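Local coordinates for variant surface glycoprotein MITat 1.13 (Trypanosoma brucei, PDB 6Z8H) that probably forms the dense surface coat of the parasite, helping it evade the host immune response through antigenic variation, at the interface of chains A and B. Residues are numbered along the deposited sequence; one frame, centred on the assembly and turned at random. Chains: chain A/B, Variant surface glycoprotein MITat 1.13.

The interface of chains A and B. Residues chain A 373, 376-377; chain B 295, 298-299, 302.
A:Asp373, A:Ala376 and A:Arg377 on helix 368-383 pack against B:Met299 and B:Lys302 on helix 296-304 in a helix-to-helix patch of the two-fold interface, joining the last modelled helix of one subunit to its neighbour in the deposited dimer. B:Met299 buries the most surface in this patch: its CG lies anti to the backbone N (chi1 -164°) and the chain then bends twice, bringing the methyl tip over the A helix. There CE touches the A:Ala376 methyl CB at 3.8 Å and lies 3.5 Å from the carboxylate oxygen OD1 of A:Asp373. OD1 of A:Asp373 also takes a hydrogen bond of 3.0 Å from NE of A:Arg377, one turn on. The acceptor lies at the edge of the guanidinium, in its plane, whereas the donor comes from well above the carboxylate plane. This salt bridge within chain A helps fix the rotation of the guanidinium, whose one face is covered near its rim by CE of B:Lys302, 3.9 Å from CZ of A:Arg377. NH2 of A:Arg377 meets the methyl CD2 of B:Leu298 at 4.0 Å. NZ of B:Lys302 is 3.6 Å from NH1 of A:Arg377, a close approach of two probably positive groups. B:Lys295 approaches A:Asp373 at about a right angle, and its NZ makes a long salt bridge of 3.9 Å to OD2. The patch joins the subunits by packing and charge, and with its symmetry twin probably helps hold the coat protein as a dimer.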
ATOM      1  N   ASP A 373       1.415 -10.051  32.640  1.00 22.13           N
ATOM      2  CA  ASP A 373       0.895 -10.748  33.813  1.00 22.00           C
ATOM      3  C   ASP A 373       2.006 -10.952  34.836  1.00 21.74           C
ATOM      4  O   ASP A 373       1.807 -10.757  36.042  1.00 22.27           O
ATOM      5  CB  ASP A 373       0.327 -12.104  33.384  1.00 23.42           C
ATOM      6  CG  ASP A 373      -0.550 -12.740  34.420  1.00 26.09           C
ATOM      7  OD1 ASP A 373      -0.915 -12.069  35.396  1.00 26.59           O
ATOM      8  OD2 ASP A 373      -0.927 -13.916  34.239  1.00 30.86           O
ATOM      9  N   ALA A 376       2.724  -7.684  36.731  1.00 20.81           N
ATOM     10  CA  ALA A 376       1.733  -7.420  37.763  1.00 21.38           C
ATOM     11  C   ALA A 376       1.944  -8.325  38.970  1.00 21.37           C
ATOM     12  O   ALA A 376       1.839  -7.879  40.120  1.00 23.14           O
ATOM     13  CB  ALA A 376       0.334  -7.603  37.167  1.00 20.57           C
ATOM     14  N   ARG A 377       2.225  -9.606  38.728  1.00 22.37           N
ATOM     15  CA  ARG A 377       2.361 -10.569  39.817  1.00 22.83           C
ATOM     16  C   ARG A 377       3.614 -10.291  40.635  1.00 24.23           C
ATOM     17  O   ARG A 377       3.596 -10.396  41.872  1.00 26.22           O
ATOM     18  CB  ARG A 377       2.354 -11.989  39.246  1.00 23.82           C
ATOM     19  CG  ARG A 377       1.001 -12.405  38.664  1.00 24.18           C
ATOM     20  CD  ARG A 377       1.048 -13.702  37.821  1.00 24.53           C
ATOM     21  NE  ARG A 377      -0.307 -14.129  37.492  1.00 24.22           N
ATOM     22  CZ  ARG A 377      -0.999 -15.042  38.177  1.00 25.60           C
ATOM     23  NH1 ARG A 377      -0.461 -15.688  39.197  1.00 25.80           N
ATOM     24  NH2 ARG A 377      -2.234 -15.331  37.840  1.00 26.67           N
TER
ATOM     25  N   LYS B 295      -8.260 -11.078  31.400  1.00 28.65           N
ATOM     26  CA  LYS B 295      -7.288 -10.972  32.487  1.00 28.67           C
ATOM     27  C   LYS B 295      -7.768 -10.104  33.658  1.00 28.49           C
ATOM     28  O   LYS B 295      -7.211 -10.194  34.754  1.00 27.61           O
ATOM     29  CB  LYS B 295      -5.958 -10.407  31.962  1.00 29.65           C
ATOM     30  CG  LYS B 295      -5.276 -11.247  30.879  1.00 30.93           C
ATOM     31  CD  LYS B 295      -4.567 -12.455  31.460  1.00 31.26           C
ATOM     32  CE  LYS B 295      -3.789 -13.202  30.385  1.00 34.43           C
ATOM     33  NZ  LYS B 295      -2.905 -14.249  30.933  1.00 36.42           N
ATOM     34  N   LEU B 298      -9.598 -11.485  37.531  1.00 25.12           N
ATOM     35  CA  LEU B 298      -8.730 -12.199  38.454  1.00 25.86           C
ATOM     36  C   LEU B 298      -7.764 -11.242  39.124  1.00 26.98           C
ATOM     37  O   LEU B 298      -7.509 -11.364  40.314  1.00 27.03           O
ATOM     38  CB  LEU B 298      -7.961 -13.314  37.749  1.00 25.80           C
ATOM     39  CG  LEU B 298      -6.974 -14.068  38.640  1.00 26.75           C
ATOM     40  CD1 LEU B 298      -7.710 -14.720  39.823  1.00 27.08           C
ATOM     41  CD2 LEU B 298      -6.192 -15.105  37.847  1.00 28.16           C
ATOM     42  N   MET B 299      -7.222 -10.273  38.389  1.00 27.09           N
ATOM     43  CA  MET B 299      -6.278  -9.359  39.016  1.00 27.55           C
ATOM     44  C   MET B 299      -6.972  -8.415  39.989  1.00 25.57           C
ATOM     45  O   MET B 299      -6.358  -7.968  40.949  1.00 25.96           O
ATOM     46  CB  MET B 299      -5.489  -8.587  37.953  1.00 29.47           C
ATOM     47  CG  MET B 299      -4.242  -7.900  38.491  1.00 31.26           C
ATOM     48  SD  MET B 299      -2.940  -8.981  39.044  1.00 32.14           S
ATOM     49  CE  MET B 299      -2.560  -9.987  37.620  1.00 34.52           C
ATOM     50  N   LYS B 302      -6.992 -10.449  43.061  1.00 27.30           N
ATOM     51  CA  LYS B 302      -5.665 -10.580  43.657  1.00 27.55           C
ATOM     52  C   LYS B 302      -5.190  -9.267  44.269  1.00 30.41           C
ATOM     53  O   LYS B 302      -4.609  -9.264  45.361  1.00 31.25           O
ATOM     54  CB  LYS B 302      -4.653 -11.063  42.614  1.00 28.02           C
ATOM     55  CG  LYS B 302      -4.874 -12.489  42.138  1.00 29.14           C
ATOM     56  CD  LYS B 302      -4.090 -12.819  40.857  1.00 30.33           C
ATOM     57  CE  LYS B 302      -2.661 -13.165  41.143  1.00 29.54           C
ATOM     58  NZ  LYS B 302      -2.486 -14.457  41.902  1.00 29.27           N
TER